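Local coordinates for protein putative archaeal ammonia monooxygenase subunit B (Candidatus Nitrosocaldus yellowstonii, PDB 4O65) that binds copper through its cupredoxin domain and probably serves as one subunit of a membrane-bound monooxygenase that oxidises ammonia, at residues Leu24-Glu29 / Glu151-Pro156; Ile61-Leu66 / Pro112-Leu117; Asn75-Leu80 / Asn132-Gly137; Tyr125-Gln130 / Met144-Glu149. All blocks are in the same frame, centred on the assembly; numbering follows the deposited sequence.

Contact 1. Residues Leu24-Glu29 / Glu151-Pro156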
# COMPACT_ATOMS: atom_id res chain seq x y z
N LEU A 24 -9.20 7.64 7.12
CA LEU A 24 -9.85 6.49 6.50
C LEU A 24 -10.57 5.72 7.58
O LEU A 24 -10.36 6.00 8.75
CB LEU A 24 -8.78 5.59 5.92
CG LEU A 24 -7.92 6.19 4.78
CD1 LEU A 24 -6.88 5.12 4.42
CD2 LEU A 24 -8.82 6.46 3.61
N ILE A 25 -11.34 4.71 7.18
CA ILE A 25 -11.86 3.73 8.15
C ILE A 25 -11.30 2.36 7.79
O ILE A 25 -10.72 2.17 6.69
CB ILE A 25 -13.41 3.71 8.24
CG1 ILE A 25 -13.98 3.20 6.92
CG2 ILE A 25 -13.93 5.12 8.56
CD1 ILE A 25 -15.53 3.16 6.87
N THR A 26 -11.44 1.38 8.67
CA THR A 26 -10.89 0.03 8.34
C THR A 26 -11.74 -0.69 7.32
O THR A 26 -12.92 -0.34 7.12
CB THR A 26 -10.79 -0.85 9.59
OG1 THR A 26 -12.10 -0.97 10.14
CG2 THR A 26 -9.88 -0.21 10.68
N LYS A 27 -11.19 -1.73 6.70
CA LYS A 27 -11.97 -2.56 5.77
C LYS A 27 -13.18 -3.15 6.49
O LYS A 27 -14.31 -3.13 5.98
CB LYS A 27 -11.10 -3.71 5.21
CG LYS A 27 -11.79 -4.41 4.04
CD LYS A 27 -11.18 -5.77 3.64
CE LYS A 27 -9.75 -5.77 3.15
NZ LYS A 27 -9.44 -7.17 2.65
N ALA A 28 -12.96 -3.64 7.72
CA ALA A 28 -14.10 -4.15 8.50
C ALA A 28 -15.18 -3.09 8.78
O ALA A 28 -16.41 -3.39 8.71
CB ALA A 28 -13.62 -4.84 9.79
N GLU A 29 -14.74 -1.87 9.15
CA GLU A 29 -15.72 -0.80 9.46
C GLU A 29 -16.52 -0.47 8.18
O GLU A 29 -17.75 -0.28 8.24
CB GLU A 29 -15.04 0.48 9.95
CG GLU A 29 -16.01 1.53 10.50
CD GLU A 29 -16.77 1.08 11.75
OE1 GLU A 29 -17.87 1.61 11.93
OE2 GLU A 29 -16.29 0.22 12.54
N GLU A 151 -13.57 -0.53 13.46
CA GLU A 151 -13.30 -1.81 14.13
C GLU A 151 -12.14 -2.53 13.47
O GLU A 151 -11.89 -2.41 12.24
CB GLU A 151 -14.55 -2.67 14.24
CG GLU A 151 -15.00 -3.21 12.92
CD GLU A 151 -16.36 -3.90 13.01
OE1 GLU A 151 -17.06 -3.78 14.04
OE2 GLU A 151 -16.72 -4.56 12.03
N PRO A 152 -11.38 -3.28 14.27
CA PRO A 152 -10.27 -4.07 13.73
C PRO A 152 -10.78 -5.06 12.69
O PRO A 152 -11.85 -5.64 12.88
CB PRO A 152 -9.73 -4.83 14.97
CG PRO A 152 -10.09 -3.93 16.09
CD PRO A 152 -11.46 -3.37 15.75
N THR A 153 -10.03 -5.29 11.63
CA THR A 153 -10.41 -6.25 10.60
C THR A 153 -9.83 -7.62 11.03
O THR A 153 -8.60 -7.77 11.26
CB THR A 153 -9.88 -5.86 9.22
OG1 THR A 153 -10.30 -4.51 8.97
CG2 THR A 153 -10.42 -6.78 8.10
N GLU A 154 -10.70 -8.61 11.07
CA GLU A 154 -10.29 -9.97 11.44
C GLU A 154 -9.47 -10.64 10.34
O GLU A 154 -9.54 -10.29 9.13
CB GLU A 154 -11.54 -10.81 11.75
CG GLU A 154 -12.30 -11.15 10.45
CD GLU A 154 -13.69 -11.76 10.66
OE1 GLU A 154 -13.96 -12.82 10.07
OE2 GLU A 154 -14.53 -11.18 11.38
N LYS A 155 -8.60 -11.56 10.74
CA LYS A 155 -7.86 -12.34 9.75
C LYS A 155 -8.26 -13.81 9.96
O LYS A 155 -8.66 -14.15 11.05
CB LYS A 155 -6.34 -12.22 9.99
CG LYS A 155 -5.80 -10.80 9.73
CD LYS A 155 -4.31 -10.66 10.06
CE LYS A 155 -3.74 -9.34 9.52
NZ LYS A 155 -4.52 -8.16 9.98
N PRO A 156 -8.14 -14.65 8.93
CA PRO A 156 -8.50 -16.04 9.13
C PRO A 156 -7.50 -16.68 10.09
O PRO A 156 -6.34 -16.26 10.16
CB PRO A 156 -8.37 -16.67 7.74
CG PRO A 156 -8.17 -15.56 6.80
CD PRO A 156 -7.72 -14.35 7.55
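Thr-26 and Glu-151 make the shortest bond here: the threonine hydroxyl OG1 gives its proton to the carbonyl O of Glu-151 at 2.6 Å, in the carbonyl plane. The same OG1 accepts from Glu-29 N at 3.0 Å, which makes Thr-26 the N-cap of helix 27-35. A chi1 of 59° sets OG1 between the backbone N and the carbonyl carbon, where it serves both partners.

One residue before Glu-29, the amide N of Ala-28 points its hydrogen at Thr-153 OG1 (3.1 Å). That hydroxyl is also bonded to Leu-120 O. Packing is tight here: the methyl CB of Ala-28 lies 3.4 Å from Thr-153 OG1 and 3.8 Å from Glu-151 CG.

The solvent side is loose: exposed Pro-152 has its CB pointing away from the helix and comes nearest with its carbonyl O to Ala-28 CB, and from Glu-154 on the chain scarcely touches 24-29. Glu-29 and Glu-151 form a partly exposed polar edge. Their side chains cross at about a right angle, carboxylate planes 79° apart, with Glu-29 OE2 4.3 Å from Glu-151 OE1, so some mutual repulsion is likely. Glu-29 OE2 takes Glu-151 N (3.0 Å) on its anti side while OE1 pairs with Arg-33, and Glu-151 OE2 is bonded to Ser-38 OG. The result is an N-capped helix start whose first-turn amides are served by its own threonine and one from the loop after the last strand.

Contact 2. Residues Ile61-Leu66 / Pro112-Leu117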
# COMPACT_ATOMS: atom_id res chain seq x y z
N ILE A 61 -4.77 5.65 -1.98
CA ILE A 61 -3.91 5.67 -3.15
C ILE A 61 -2.68 6.56 -2.87
O ILE A 61 -2.82 7.71 -2.42
CB ILE A 61 -4.67 6.25 -4.38
CG1 ILE A 61 -5.88 5.33 -4.74
CG2 ILE A 61 -3.71 6.35 -5.58
CD1 ILE A 61 -6.74 5.92 -5.88
N VAL A 62 -1.50 6.03 -3.19
CA VAL A 62 -0.28 6.82 -3.08
C VAL A 62 0.31 6.82 -4.47
O VAL A 62 0.52 5.73 -5.07
CB VAL A 62 0.75 6.18 -2.08
CG1 VAL A 62 1.98 7.14 -1.94
CG2 VAL A 62 0.07 5.89 -0.74
N THR A 63 0.65 8.00 -4.97
CA THR A 63 1.26 8.06 -6.29
C THR A 63 2.55 8.86 -6.22
O THR A 63 2.74 9.63 -5.26
CB THR A 63 0.33 8.70 -7.36
OG1 THR A 63 -0.15 9.98 -6.87
CG2 THR A 63 -0.91 7.78 -7.63
N GLY A 64 3.41 8.68 -7.22
CA GLY A 64 4.67 9.46 -7.29
C GLY A 64 5.49 9.03 -8.48
O GLY A 64 4.96 8.39 -9.40
N ARG A 65 6.78 9.37 -8.48
CA ARG A 65 7.60 9.00 -9.60
C ARG A 65 8.93 8.55 -9.00
O ARG A 65 9.37 9.14 -8.01
CB ARG A 65 7.92 10.23 -10.51
CG ARG A 65 6.77 10.95 -11.19
CD ARG A 65 7.33 12.09 -12.14
NE ARG A 65 8.14 13.03 -11.30
CZ ARG A 65 9.32 13.57 -11.61
NH1 ARG A 65 9.91 13.36 -12.80
NH2 ARG A 65 9.92 14.38 -10.75
N LEU A 66 9.50 7.48 -9.55
CA LEU A 66 10.83 6.98 -9.12
C LEU A 66 11.81 7.50 -10.15
O LEU A 66 11.60 7.31 -11.37
CB LEU A 66 10.85 5.47 -9.12
CG LEU A 66 9.71 4.87 -8.31
CD1 LEU A 66 9.70 3.33 -8.44
CD2 LEU A 66 9.83 5.24 -6.81
N PRO A 112 6.75 6.18 -13.21
CA PRO A 112 5.60 6.59 -12.36
C PRO A 112 5.11 5.40 -11.59
O PRO A 112 5.19 4.24 -12.09
CB PRO A 112 4.51 7.07 -13.36
CG PRO A 112 4.99 6.64 -14.71
CD PRO A 112 6.49 6.38 -14.66
N TYR A 113 4.65 5.62 -10.35
CA TYR A 113 4.11 4.47 -9.56
C TYR A 113 2.77 4.84 -8.96
O TYR A 113 2.46 6.03 -8.74
CB TYR A 113 5.13 4.04 -8.46
CG TYR A 113 5.22 4.98 -7.29
CD1 TYR A 113 4.40 4.82 -6.16
CD2 TYR A 113 6.23 5.98 -7.25
CE1 TYR A 113 4.48 5.72 -5.07
CE2 TYR A 113 6.34 6.83 -6.17
CZ TYR A 113 5.49 6.68 -5.08
OH TYR A 113 5.64 7.55 -4.05
N LYS A 114 2.01 3.80 -8.63
CA LYS A 114 0.73 3.96 -7.94
C LYS A 114 0.55 2.74 -7.04
O LYS A 114 0.63 1.56 -7.50
CB LYS A 114 -0.43 4.10 -8.92
CG LYS A 114 -1.82 4.01 -8.20
CD LYS A 114 -2.87 4.56 -9.16
CE LYS A 114 -4.31 4.32 -8.68
NZ LYS A 114 -5.37 5.00 -9.55
N LEU A 115 0.34 3.00 -5.76
CA LEU A 115 0.06 1.96 -4.78
C LEU A 115 -1.36 2.17 -4.29
O LEU A 115 -1.79 3.32 -4.01
CB LEU A 115 0.97 2.11 -3.57
CG LEU A 115 2.44 2.43 -3.87
CD1 LEU A 115 3.18 2.51 -2.54
CD2 LEU A 115 2.97 1.32 -4.74
N CYS A 116 -2.11 1.07 -4.23
CA CYS A 116 -3.49 1.13 -3.76
C CYS A 116 -3.56 0.12 -2.61
O CYS A 116 -3.22 -1.05 -2.84
CB CYS A 116 -4.45 0.71 -4.83
SG CYS A 116 -6.17 1.12 -4.32
N LEU A 117 -4.00 0.57 -1.44
CA LEU A 117 -4.00 -0.26 -0.20
C LEU A 117 -5.31 -0.11 0.55
O LEU A 117 -6.00 0.90 0.40
CB LEU A 117 -2.88 0.18 0.79
CG LEU A 117 -1.45 0.08 0.22
CD1 LEU A 117 -1.00 1.47 -0.17
CD2 LEU A 117 -0.53 -0.53 1.26
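Between Ile-61 and Arg-65 on one strand and Cys-116 and Pro-112 on the other, the backbones run antiparallel, their directions 153° apart, and four N-H...O bonds tie Val-62 to Leu-115 and Gly-64 to Tyr-113. These are the two central strands of the four-stranded antiparallel sheet, one of the two sheets of the cupredoxin sandwich.

Tyr-113 does most of the side-chain work. Its chi1 of 74° sets CG between the backbone N and the carbonyl carbon, and the ring lies across the neighbouring strand, flat over Gly-64, whose N sits 3.5 Å above the ring centre. CE2 comes within 3.3 Å of Gly-64 CA, a cross-strand glycine-aromatic pair in which the bare CA lets the ring settle onto the backbone. Leu-66 crosses the ring at about a right angle, its CD2 3.7 Å from Tyr-113 CD2. At the far end of the ring, OH is bonded to Thr-129 OG1 of strand 123-133 in the facing sheet, so the tyrosine spans the core.

The other face carries Ile-61, Thr-63 and Lys-114. The lysine chain is extended, lying beside Thr-63, with CG 3.9 Å from Thr-63 CG2, and continuing to Ile-61, where CE meets CG2 at 3.8 Å. On the same face Cys-116, disulfide-bonded to Cys-51, places its SG 4.2 Å from Ile-61 CG1.

Contact 3. Residues Asn75-Leu80 / Asn132-Gly137; sequences NAWISL and NIASVG. Unlike the reference sequence in segment 132-137: Ile-133 (reference Val).
Trp-77 lays its indole over Asn-132, its partner in an antiparallel hydrogen-bonded pair. From CB, a chi1 of 58° puts CG between the backbone N and the carbonyl carbon. CG itself is still 4.2 Å from Asn-132 CB; CD1 and CD2 also lie near that CB, and NE1 and CE2 come closest, CE2 at 3.3 Å. The contact is a CH-pi one, with Asn-132 CB 3.5 Å from the centroid of the five-membered ring and 24° off its normal. On the six-membered side, CZ2 still feels the same CB, CE3 passes near Asn-132 O, and CZ3 at the edge meets the methyl of Ala-134 at 3.8 Å. The tip, CH2, is about equally far from Asn-132 CB and Ala-134 CA.

The strands joined, 74-81 and 123-133, are neighbours in the mixed sheet of the cupredoxin sandwich, here close to its end. Ala-134 N still reaches Asn-75 O (2.8 Å), and then the chain turns back toward strand 137-149: two residues, Val-136 and Gly-137, stand opposite the single Ile-133, a classic beta bulge, and Ile-133 O accepts from both their amides.

The amide plane of Asn-132 is only 16° from that of the indole. Its ND2 is bonded to Gln-130 OE1 and, at 2.7 Å, to a water that also binds Ser-79 OG. A second water bridges the strand ends, accepting from Asn-75 N at 2.9 Å and donating to Ala-134 O.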
# COMPACT_ATOMS: atom_id res chain seq x y z
N ASN A 75 16.86 -3.09 -10.62
CA ASN A 75 15.64 -3.84 -10.27
C ASN A 75 15.16 -3.38 -8.89
O ASN A 75 15.99 -3.14 -8.02
CB ASN A 75 15.89 -5.34 -10.19
CG ASN A 75 16.17 -5.90 -11.55
OD1 ASN A 75 15.67 -5.36 -12.52
ND2 ASN A 75 17.05 -6.89 -11.64
N ALA A 76 13.85 -3.26 -8.75
CA ALA A 76 13.27 -2.72 -7.52
C ALA A 76 11.88 -3.25 -7.23
O ALA A 76 11.18 -3.77 -8.12
CB ALA A 76 13.25 -1.19 -7.61
N TRP A 77 11.46 -3.11 -5.96
CA TRP A 77 10.06 -3.32 -5.59
C TRP A 77 9.64 -2.23 -4.61
O TRP A 77 10.49 -1.54 -4.01
CB TRP A 77 9.85 -4.71 -4.99
CG TRP A 77 10.68 -5.04 -3.77
CD1 TRP A 77 10.28 -5.01 -2.43
CD2 TRP A 77 12.05 -5.54 -3.77
NE1 TRP A 77 11.33 -5.40 -1.62
CE2 TRP A 77 12.41 -5.74 -2.37
CE3 TRP A 77 13.00 -5.78 -4.76
CZ2 TRP A 77 13.68 -6.19 -2.00
CZ3 TRP A 77 14.28 -6.23 -4.37
CH2 TRP A 77 14.59 -6.43 -3.02
N ILE A 78 8.32 -2.02 -4.52
CA ILE A 78 7.80 -0.91 -3.79
C ILE A 78 6.79 -1.37 -2.75
O ILE A 78 6.10 -2.37 -2.94
CB ILE A 78 7.18 0.05 -4.82
CG1 ILE A 78 6.79 1.36 -4.18
CG2 ILE A 78 6.00 -0.57 -5.62
CD1 ILE A 78 6.87 2.41 -5.30
N SER A 79 6.74 -0.68 -1.61
CA SER A 79 5.82 -1.06 -0.58
C SER A 79 5.47 0.20 0.20
O SER A 79 5.94 1.27 -0.16
CB SER A 79 6.40 -2.14 0.32
OG SER A 79 7.63 -1.72 0.91
N LEU A 80 4.67 0.03 1.25
CA LEU A 80 4.32 1.17 2.13
C LEU A 80 4.93 0.89 3.48
O LEU A 80 4.69 -0.20 4.11
CB LEU A 80 2.80 1.33 2.21
CG LEU A 80 2.34 2.60 2.95
CD1 LEU A 80 2.46 3.79 2.03
CD2 LEU A 80 0.93 2.40 3.46
N ASN A 132 12.59 -0.51 -2.50
CA ASN A 132 13.75 -1.38 -2.28
C ASN A 132 14.45 -1.63 -3.57
O ASN A 132 13.85 -2.11 -4.52
CB ASN A 132 13.37 -2.69 -1.64
CG ASN A 132 13.36 -2.54 -0.12
OD1 ASN A 132 14.44 -2.53 0.58
ND2 ASN A 132 12.21 -2.26 0.35
N ILE A 133 15.71 -1.20 -3.61
CA ILE A 133 16.52 -1.38 -4.80
C ILE A 133 17.31 -2.67 -4.58
O ILE A 133 18.07 -2.78 -3.60
CB ILE A 133 17.49 -0.22 -5.00
CG1 ILE A 133 16.68 1.10 -5.11
CG2 ILE A 133 18.39 -0.53 -6.24
CD1 ILE A 133 17.52 2.35 -4.97
N ALA A 134 17.14 -3.65 -5.49
CA ALA A 134 17.79 -4.99 -5.32
C ALA A 134 19.29 -4.77 -5.28
O ALA A 134 19.85 -4.05 -6.14
CB ALA A 134 17.44 -5.89 -6.52
N SER A 135 19.93 -5.39 -4.27
CA SER A 135 21.40 -5.36 -4.08
C SER A 135 21.92 -4.03 -3.50
O SER A 135 23.13 -3.84 -3.32
CB SER A 135 22.22 -5.73 -5.36
OG SER A 135 22.45 -4.61 -6.24
N VAL A 136 20.99 -3.11 -3.23
CA VAL A 136 21.43 -1.80 -2.71
C VAL A 136 20.80 -1.50 -1.34
O VAL A 136 21.55 -1.28 -0.37
CB VAL A 136 21.08 -0.67 -3.74
CG1 VAL A 136 21.52 0.67 -3.18
CG2 VAL A 136 21.84 -0.92 -5.04
N GLY A 137 19.47 -1.47 -1.27
CA GLY A 137 18.79 -1.14 -0.02
C GLY A 137 17.58 -0.24 -0.26
O GLY A 137 17.11 -0.08 -1.43
O HOH W 1 19.17 -3.55 -8.97
O HOH W 2 9.79 -2.01 -0.76

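Contact 4. Residues Tyr125-Gln130 / Met144-Glu149; sequences YHAHTQ and MSIVVE. With CU (copper (II) ion), chain B.
Tyr-125 O is gripped twice from the facing strand: Ile-146 N donates to it at 2.8 Å, and Ser-145 CA adds a CH...O contact at 3.3 Å. Tyr-125 N returns a bond to Ile-146 O, and Ala-127 and Met-144 exchange a second pair, lacing the arms of this beta hairpin together. The strand directions are 128° apart, well short of antiparallel, and the pairing ends after three residues.

The face bearing His-126 and Ser-145 holds the copper site. His-126 ND1 binds the copper ion at 1.9 Å, His-128 NE2 at 2.0 Å, and a water at 2.1 Å from the copper is the third ligand seen. In His-126 a chi1 of -158° leaves CG anti to the backbone N; the imidazole is backed by the other strand, with Met-144 N 4.0 Å above its plane toward the rim. His-128 ND1 is bonded to Gly-141 O, a second-shell contact that should steady the ring while NE2 faces the metal.

On the opposite face the packing is apolar. Tyr-125 CE2 touches Val-148 CG2 at 3.6 Å, and Ala-127 CB meets Ile-146 CD1 at 4.0 Å. Phe-19 of strand 12-19 covers Ala-127, Met-144 and Ile-146 from the other sheet, Trp-91 meets the Tyr-125 ring edge-to-face, and strands 74-81 and 23-25 flank the hairpin in its own sheet.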
# COMPACT_ATOMS: atom_id res chain seq x y z
N TYR A 125 -0.99 6.55 11.66
CA TYR A 125 0.18 5.98 10.97
C TYR A 125 0.97 7.10 10.31
O TYR A 125 0.38 8.00 9.73
CB TYR A 125 -0.24 4.97 9.86
CG TYR A 125 -1.05 3.80 10.38
CD1 TYR A 125 -0.39 2.64 10.84
CD2 TYR A 125 -2.45 3.83 10.40
CE1 TYR A 125 -1.11 1.55 11.32
CE2 TYR A 125 -3.17 2.75 10.92
CZ TYR A 125 -2.50 1.63 11.35
OH TYR A 125 -3.18 0.54 11.87
N HIS A 126 2.29 7.06 10.40
CA HIS A 126 3.07 7.99 9.61
C HIS A 126 3.57 7.15 8.45
O HIS A 126 4.40 6.26 8.62
CB HIS A 126 4.22 8.58 10.43
CG HIS A 126 4.73 9.90 9.86
ND1 HIS A 126 5.97 10.05 9.28
CD2 HIS A 126 4.09 11.16 9.76
CE1 HIS A 126 6.10 11.34 8.86
NE2 HIS A 126 4.95 12.00 9.14
N ALA A 127 2.97 7.32 7.29
CA ALA A 127 3.20 6.40 6.17
C ALA A 127 4.12 7.02 5.14
O ALA A 127 4.02 8.24 4.87
CB ALA A 127 1.85 6.14 5.49
N HIS A 128 4.94 6.16 4.52
CA HIS A 128 5.92 6.58 3.50
C HIS A 128 5.91 5.59 2.41
O HIS A 128 5.85 4.36 2.64
CB HIS A 128 7.35 6.51 4.05
CG HIS A 128 7.61 7.38 5.26
ND1 HIS A 128 8.47 8.46 5.23
CD2 HIS A 128 7.22 7.22 6.62
CE1 HIS A 128 8.55 9.00 6.49
NE2 HIS A 128 7.81 8.23 7.33
N THR A 129 6.08 6.08 1.19
CA THR A 129 6.47 5.14 0.12
C THR A 129 7.82 4.52 0.48
O THR A 129 8.77 5.24 0.83
CB THR A 129 6.64 5.88 -1.23
OG1 THR A 129 5.38 6.47 -1.58
CG2 THR A 129 7.03 4.89 -2.32
N GLN A 130 7.94 3.20 0.35
CA GLN A 130 9.26 2.56 0.54
C GLN A 130 9.72 1.90 -0.75
O GLN A 130 9.03 1.05 -1.33
CB GLN A 130 9.09 1.45 1.63
CG GLN A 130 10.41 0.70 1.86
CD GLN A 130 10.37 -0.31 2.97
OE1 GLN A 130 11.11 -1.38 2.92
NE2 GLN A 130 9.58 -0.03 3.97
N MET A 144 3.51 10.97 5.60
CA MET A 144 2.30 11.74 5.87
C MET A 144 1.49 11.01 6.93
O MET A 144 1.45 9.77 6.95
CB MET A 144 1.51 11.81 4.57
CG MET A 144 0.06 11.92 4.84
SD MET A 144 -0.05 13.68 4.65
CE MET A 144 -0.88 13.49 3.10
N SER A 145 0.94 11.77 7.88
CA SER A 145 0.14 11.18 8.94
C SER A 145 -1.26 10.79 8.43
O SER A 145 -1.93 11.58 7.79
CB SER A 145 0.09 12.13 10.15
OG SER A 145 -0.66 11.51 11.18
N ILE A 146 -1.65 9.52 8.64
CA ILE A 146 -2.97 9.04 8.22
C ILE A 146 -3.65 8.44 9.45
O ILE A 146 -3.09 7.54 10.09
CB ILE A 146 -2.85 7.98 7.11
CG1 ILE A 146 -2.10 8.60 5.90
CG2 ILE A 146 -4.25 7.44 6.74
CD1 ILE A 146 -1.83 7.60 4.78
N VAL A 147 -4.85 8.90 9.73
CA VAL A 147 -5.63 8.34 10.88
C VAL A 147 -6.65 7.35 10.33
O VAL A 147 -7.44 7.71 9.46
CB VAL A 147 -6.35 9.45 11.65
CG1 VAL A 147 -7.11 8.88 12.86
CG2 VAL A 147 -5.34 10.49 12.14
N VAL A 148 -6.65 6.15 10.88
CA VAL A 148 -7.64 5.12 10.49
C VAL A 148 -8.54 4.86 11.69
O VAL A 148 -8.05 4.54 12.79
CB VAL A 148 -6.97 3.82 10.05
CG1 VAL A 148 -8.05 2.81 9.59
CG2 VAL A 148 -5.92 4.06 8.91
N GLU A 149 -9.85 4.99 11.49
CA GLU A 149 -10.81 4.71 12.57
C GLU A 149 -11.60 3.46 12.27
O GLU A 149 -11.71 3.01 11.13
CB GLU A 149 -11.77 5.87 12.74
CG GLU A 149 -11.06 7.17 13.01
CD GLU A 149 -12.05 8.28 13.23
OE1 GLU A 149 -12.70 8.74 12.27
OE2 GLU A 149 -12.17 8.71 14.38
CU CU B . 7.25 8.67 9.19
O HOH W 3 8.31 7.41 10.47

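Contacts 3 and 4 share strand 123-133: contact 4 pairs it with 137-149 and carries the copper, while contact 3 pairs it with 74-81 at the sheet's more exposed end, where waters join in. Contact 2, in the other sheet, packs its Tyr-113 and Leu-115 on Ile-78 of contact 3 and its Val-62 on Thr-129 of contact 4. The facing sides of contacts 2 and 4 form the buried core; contacts 1 and 3, centred about 15 Å from the chain's centre, are partly buried farther out. Contact 1 adjoins contact 4 through Leu-24, which pairs with Val-147 and Glu-149. Backbone ladders dominate contacts 2 and 4, whereas contact 1 relies on threonine hydroxyls and a carboxylate.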